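Local coordinates for protein amidase, hydantoinase/carbamoylase family (Burkholderia vietnamiensis, PDB 5I4M) that probably hydrolyses N-carbamoyl-L-amino acids as a dizinc amidase of the peptidase M20 family, at residues A[22-36]-A[409-423]. Numbering follows the deposited sequence.
Sequences DTSIKVDGRRLWDSL and ATPAWIEAGANVLLH
The P411 pyrrolidine covers one face of the six-membered ring of W33, its CG standing 3.8 Å from the ring centroid and only 7° off the normal, a CH-pi contact. At the ring's edge, W33 CH2 meets A409 O at 3.4 Å and W33 CZ3 meets I414 CG1. The trans chi1 of W33 (-179°) carries the indole out to the first turn of helix 411-429. I414 divides its branches: CG1 goes to the indole, while CG2 touches L32 CD2 and, tip to tip, L36 CD1. L32 CD2 also presses on A418 CB at 3.5 Å, a close approach for two methyl groups, and V27 CG1 reaches the same A418 methyl from the preceding loop.

Along that loop hydrogen bonds join the apolar packing, in which L422 CD2 lies against I25 CG2 and V27 CG1. The carboxamide of N419 turns OD1 to V27 N, which donates in the carbonyl plane at 2.8 Å; N419 ND2 donates to a water and is also hydrogen-bonded to Y368 OH. That water also bonds to V27 O and to E415 OE1; a second joins E415 OE1 to G29 N at the helix start. Further along, H423 NE2 donates to I25 O (2.7 Å), the acceptor lying nearly in the imidazole plane.

With the side chain of L36 about 12 Å from a bound zinc ion, helix 29-39 and the loop before it thus pack across the C-terminal helix 411-429 of the zinc-binding catalytic domain of the M20 fold.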
loop_
_atom_site.group_PDB
_atom_site.type_symbol
_atom_site.label_atom_id
_atom_site.label_comp_id
_atom_site.label_asym_id
_atom_site.label_seq_id
_atom_site.Cartn_x
_atom_site.Cartn_y
_atom_site.Cartn_z
ATOM N N ASP A 22 -14.429 17.208 50.367
ATOM C CA ASP A 22 -13.683 18.456 50.258
ATOM C C ASP A 22 -13.146 18.618 48.842
ATOM O O ASP A 22 -12.218 17.910 48.438
ATOM C CB ASP A 22 -12.533 18.491 51.273
ATOM C CG ASP A 22 -11.828 19.842 51.330
ATOM O OD1 ASP A 22 -11.996 20.670 50.412
ATOM O OD2 ASP A 22 -11.087 20.076 52.305
ATOM N N THR A 23 -13.708 19.564 48.094
ATOM C CA THR A 23 -13.345 19.788 46.703
ATOM C C THR A 23 -12.482 21.029 46.516
ATOM O O THR A 23 -12.256 21.442 45.377
ATOM C CB THR A 23 -14.608 19.896 45.848
ATOM O OG1 THR A 23 -15.466 20.897 46.402
ATOM C CG2 THR A 23 -15.354 18.572 45.833
ATOM N N SER A 24 -11.991 21.627 47.608
ATOM C CA SER A 24 -11.197 22.850 47.495
ATOM C C SER A 24 -9.881 22.611 46.762
ATOM O O SER A 24 -9.331 23.537 46.155
ATOM C CB SER A 24 -10.935 23.431 48.882
ATOM O OG SER A 24 -10.420 22.441 49.752
ATOM N N ILE A 25 -9.361 21.389 46.805
ATOM C CA ILE A 25 -8.166 21.030 46.054
ATOM C C ILE A 25 -8.623 20.516 44.694
ATOM O O ILE A 25 -9.136 19.400 44.582
ATOM C CB ILE A 25 -7.332 19.982 46.797
ATOM C CG1 ILE A 25 -6.962 20.494 48.189
ATOM C CG2 ILE A 25 -6.092 19.613 45.992
ATOM C CD1 ILE A 25 -6.225 19.479 49.019
ATOM N N LYS A 26 -8.449 21.329 43.655
ATOM C CA LYS A 26 -8.966 20.970 42.343
ATOM C C LYS A 26 -8.073 21.570 41.268
ATOM O O LYS A 26 -7.275 22.474 41.526
ATOM C CB LYS A 26 -10.420 21.429 42.169
ATOM C CG LYS A 26 -10.672 22.898 42.486
ATOM C CD LYS A 26 -12.144 23.258 42.270
ATOM C CE LYS A 26 -12.381 24.757 42.380
ATOM N NZ LYS A 26 -12.179 25.259 43.767
ATOM N N VAL A 27 -8.208 21.043 40.055
ATOM C CA VAL A 27 -7.325 21.457 38.974
ATOM C C VAL A 27 -7.779 22.803 38.419
ATOM O O VAL A 27 -8.893 23.277 38.677
ATOM C CB VAL A 27 -7.264 20.393 37.863
ATOM C CG1 VAL A 27 -6.777 19.070 38.426
ATOM C CG2 VAL A 27 -8.624 20.231 37.216
ATOM N N ASP A 28 -6.880 23.432 37.666
ATOM C CA ASP A 28 -7.186 24.612 36.858
ATOM C C ASP A 28 -7.600 24.089 35.487
ATOM O O ASP A 28 -6.752 23.761 34.657
ATOM C CB ASP A 28 -5.964 25.525 36.789
ATOM C CG ASP A 28 -6.228 26.834 36.054
ATOM O OD1 ASP A 28 -7.100 26.883 35.158
ATOM O OD2 ASP A 28 -5.531 27.823 36.375
ATOM N N GLY A 29 -8.912 23.991 35.252
ATOM C CA GLY A 29 -9.388 23.344 34.036
ATOM C C GLY A 29 -9.007 24.088 32.767
ATOM O O GLY A 29 -8.725 23.472 31.738
ATOM N N ARG A 30 -9.016 25.420 32.815
ATOM C CA ARG A 30 -8.641 26.186 31.632
ATOM C C ARG A 30 -7.159 26.037 31.332
ATOM O O ARG A 30 -6.767 25.907 30.167
ATOM C CB ARG A 30 -9.001 27.662 31.813
ATOM C CG ARG A 30 -8.621 28.504 30.603
ATOM C CD ARG A 30 -8.974 29.972 30.771
ATOM N NE ARG A 30 -8.323 30.569 31.934
ATOM C CZ ARG A 30 -8.418 31.855 32.259
ATOM N NH1 ARG A 30 -9.128 32.680 31.498
ATOM N NH2 ARG A 30 -7.801 32.318 33.339
ATOM N N ARG A 31 -6.320 26.051 32.370
ATOM C CA ARG A 31 -4.893 25.847 32.158
ATOM C C ARG A 31 -4.630 24.513 31.475
ATOM O O ARG A 31 -3.832 24.436 30.534
ATOM C CB ARG A 31 -4.152 25.927 33.488
ATOM C CG ARG A 31 -2.643 25.784 33.361
ATOM C CD ARG A 31 -1.972 26.108 34.691
ATOM N NE ARG A 31 -2.398 25.200 35.754
ATOM C CZ ARG A 31 -2.202 25.432 37.047
ATOM N NH1 ARG A 31 -1.600 26.552 37.427
ATOM N NH2 ARG A 31 -2.620 24.560 37.960
ATOM N N LEU A 32 -5.312 23.451 31.923
ATOM C CA LEU A 32 -5.153 22.141 31.304
ATOM C C LEU A 32 -5.661 22.144 29.862
ATOM O O LEU A 32 -4.976 21.671 28.950
ATOM C CB LEU A 32 -5.893 21.091 32.137
ATOM C CG LEU A 32 -5.974 19.685 31.528
ATOM C CD1 LEU A 32 -4.607 19.142 31.200
ATOM C CD2 LEU A 32 -6.695 18.756 32.512
ATOM N N TRP A 33 -6.870 22.670 29.643
ATOM C CA TRP A 33 -7.425 22.734 28.294
ATOM C C TRP A 33 -6.508 23.502 27.353
ATOM O O TRP A 33 -6.241 23.056 26.229
ATOM C CB TRP A 33 -8.809 23.381 28.319
ATOM C CG TRP A 33 -9.430 23.451 26.951
ATOM C CD1 TRP A 33 -9.365 24.497 26.065
ATOM C CD2 TRP A 33 -10.186 22.425 26.302
ATOM N NE1 TRP A 33 -10.043 24.181 24.908
ATOM C CE2 TRP A 33 -10.548 22.912 25.026
ATOM C CE3 TRP A 33 -10.588 21.132 26.671
ATOM C CZ2 TRP A 33 -11.312 22.164 24.132
ATOM C CZ3 TRP A 33 -11.339 20.391 25.776
ATOM C CH2 TRP A 33 -11.693 20.905 24.523
ATOM N N ASP A 34 -6.023 24.671 27.787
ATOM C CA ASP A 34 -5.131 25.448 26.930
ATOM C C ASP A 34 -3.841 24.695 26.640
ATOM O O ASP A 34 -3.290 24.808 25.540
ATOM C CB ASP A 34 -4.826 26.808 27.563
ATOM C CG ASP A 34 -6.048 27.705 27.634
ATOM O OD1 ASP A 34 -7.046 27.400 26.950
ATOM O OD2 ASP A 34 -6.005 28.718 28.367
ATOM N N SER A 35 -3.344 23.912 27.600
ATOM C CA SER A 35 -2.150 23.138 27.307
ATOM C C SER A 35 -2.438 22.078 26.251
ATOM O O SER A 35 -1.579 21.809 25.402
ATOM C CB SER A 35 -1.576 22.516 28.586
ATOM O OG SER A 35 -2.341 21.419 29.051
ATOM N N LEU A 36 -3.651 21.507 26.256
ATOM C CA LEU A 36 -4.026 20.561 25.208
ATOM C C LEU A 36 -4.110 21.250 23.851
ATOM O O LEU A 36 -3.627 20.716 22.848
ATOM C CB LEU A 36 -5.355 19.888 25.549
ATOM C CG LEU A 36 -5.213 18.767 26.576
ATOM C CD1 LEU A 36 -6.540 18.480 27.295
ATOM C CD2 LEU A 36 -4.704 17.491 25.913
ATOM N N ALA A 409 -13.329 15.881 22.931
ATOM C CA ALA A 409 -13.810 15.793 24.307
ATOM C C ALA A 409 -14.248 17.182 24.746
ATOM O O ALA A 409 -13.756 18.186 24.233
ATOM C CB ALA A 409 -12.734 15.256 25.248
ATOM N N THR A 410 -15.185 17.235 25.681
ATOM C CA THR A 410 -15.619 18.542 26.161
ATOM C C THR A 410 -14.683 19.052 27.253
ATOM O O THR A 410 -14.060 18.262 27.967
ATOM C CB THR A 410 -17.028 18.473 26.730
ATOM O OG1 THR A 410 -17.000 17.714 27.946
ATOM C CG2 THR A 410 -17.978 17.833 25.734
ATOM N N PRO A 411 -14.585 20.372 27.416
ATOM C CA PRO A 411 -13.841 20.909 28.570
ATOM C C PRO A 411 -14.286 20.326 29.903
ATOM O O PRO A 411 -13.440 20.031 30.761
ATOM C CB PRO A 411 -14.117 22.419 28.475
ATOM C CG PRO A 411 -14.295 22.654 26.995
ATOM C CD PRO A 411 -14.983 21.426 26.462
ATOM N N ALA A 412 -15.597 20.138 30.093
ATOM C CA ALA A 412 -16.101 19.538 31.328
ATOM C C ALA A 412 -15.494 18.158 31.570
ATOM O O ALA A 412 -15.043 17.861 32.684
ATOM C CB ALA A 412 -17.626 19.449 31.291
ATOM N N TRP A 413 -15.494 17.292 30.547
ATOM C CA TRP A 413 -14.913 15.959 30.711
ATOM C C TRP A 413 -13.431 16.040 31.029
ATOM O O TRP A 413 -12.930 15.309 31.890
ATOM C CB TRP A 413 -15.107 15.120 29.446
ATOM C CG TRP A 413 -16.509 14.788 29.145
ATOM C CD1 TRP A 413 -17.581 14.814 30.006
ATOM C CD2 TRP A 413 -17.016 14.373 27.879
ATOM N NE1 TRP A 413 -18.721 14.439 29.340
ATOM C CE2 TRP A 413 -18.403 14.166 28.033
ATOM C CE3 TRP A 413 -16.431 14.160 26.621
ATOM C CZ2 TRP A 413 -19.216 13.753 26.977
ATOM C CZ3 TRP A 413 -17.245 13.755 25.566
ATOM C CH2 TRP A 413 -18.622 13.564 25.753
ATOM N N ILE A 414 -12.703 16.881 30.294
ATOM C CA ILE A 414 -11.261 16.993 30.490
ATOM C C ILE A 414 -10.954 17.407 31.923
ATOM O O ILE A 414 -10.111 16.804 32.597
ATOM C CB ILE A 414 -10.667 17.979 29.464
ATOM C CG1 ILE A 414 -10.769 17.390 28.058
ATOM C CG2 ILE A 414 -9.211 18.330 29.790
ATOM C CD1 ILE A 414 -10.041 16.040 27.915
ATOM N N GLU A 415 -11.659 18.426 32.420
ATOM C CA GLU A 415 -11.425 18.900 33.781
ATOM C C GLU A 415 -11.806 17.843 34.812
ATOM O O GLU A 415 -11.066 17.619 35.781
ATOM C CB GLU A 415 -12.200 20.202 34.020
ATOM C CG GLU A 415 -12.121 20.735 35.439
ATOM C CD GLU A 415 -12.750 22.103 35.567
ATOM O OE1 GLU A 415 -12.835 22.624 36.691
ATOM O OE2 GLU A 415 -13.147 22.663 34.533
ATOM N N ALA A 416 -12.937 17.166 34.608
ATOM C CA ALA A 416 -13.398 16.186 35.588
ATOM C C ALA A 416 -12.403 15.046 35.740
ATOM O O ALA A 416 -12.108 14.613 36.862
ATOM C CB ALA A 416 -14.760 15.632 35.189
ATOM N N GLY A 417 -11.890 14.533 34.625
ATOM C CA GLY A 417 -10.958 13.420 34.709
ATOM C C GLY A 417 -9.686 13.797 35.439
ATOM O O GLY A 417 -9.121 12.988 36.177
ATOM N N ALA A 418 -9.224 15.039 35.248
ATOM C CA ALA A 418 -8.020 15.509 35.925
ATOM C C ALA A 418 -8.249 15.702 37.418
ATOM O O ALA A 418 -7.328 15.487 38.212
ATOM C CB ALA A 418 -7.527 16.813 35.286
ATOM N N ASN A 419 -9.453 16.123 37.821
ATOM C CA ASN A 419 -9.760 16.186 39.248
ATOM C C ASN A 419 -9.725 14.800 39.881
ATOM O O ASN A 419 -9.224 14.626 41.002
ATOM C CB ASN A 419 -11.120 16.848 39.462
ATOM C CG ASN A 419 -11.023 18.362 39.496
ATOM O OD1 ASN A 419 -10.018 18.916 39.942
ATOM N ND2 ASN A 419 -12.067 19.040 39.028
ATOM N N VAL A 420 -10.243 13.798 39.176
ATOM C CA VAL A 420 -10.240 12.445 39.723
ATOM C C VAL A 420 -8.816 11.911 39.800
ATOM O O VAL A 420 -8.414 11.303 40.801
ATOM C CB VAL A 420 -11.158 11.549 38.875
ATOM C CG1 VAL A 420 -10.995 10.086 39.267
ATOM C CG2 VAL A 420 -12.610 12.007 39.037
ATOM N N LEU A 421 -8.025 12.137 38.751
ATOM C CA LEU A 421 -6.619 11.746 38.784
ATOM C C LEU A 421 -5.897 12.422 39.943
ATOM O O LEU A 421 -5.155 11.779 40.691
ATOM C CB LEU A 421 -5.942 12.105 37.459
ATOM C CG LEU A 421 -4.447 11.786 37.397
ATOM C CD1 LEU A 421 -4.249 10.276 37.394
ATOM C CD2 LEU A 421 -3.769 12.428 36.177
ATOM N N LEU A 422 -6.105 13.732 40.097
ATOM C CA LEU A 422 -5.494 14.483 41.189
ATOM C C LEU A 422 -5.764 13.835 42.538
ATOM O O LEU A 422 -4.839 13.604 43.326
ATOM C CB LEU A 422 -6.018 15.923 41.184
ATOM C CG LEU A 422 -5.629 16.822 42.359
ATOM C CD1 LEU A 422 -4.111 16.989 42.431
ATOM C CD2 LEU A 422 -6.324 18.191 42.255
ATOM N N HIS A 423 -7.028 13.535 42.830
ATOM C CA HIS A 423 -7.318 13.024 44.163
ATOM C C HIS A 423 -6.961 11.558 44.329
ATOM O O HIS A 423 -6.557 11.154 45.427
ATOM C CB HIS A 423 -8.768 13.299 44.523
ATOM C CG HIS A 423 -8.945 14.676 45.072
ATOM N ND1 HIS A 423 -8.863 14.947 46.420
ATOM C CD2 HIS A 423 -9.068 15.873 44.452
ATOM C CE1 HIS A 423 -8.997 16.249 46.610
ATOM N NE2 HIS A 423 -9.123 16.833 45.433
HETATM O O HOH W 1 -11.458 22.122 38.957
HETATM O O HOH W 2 -11.201 25.039 36.591
#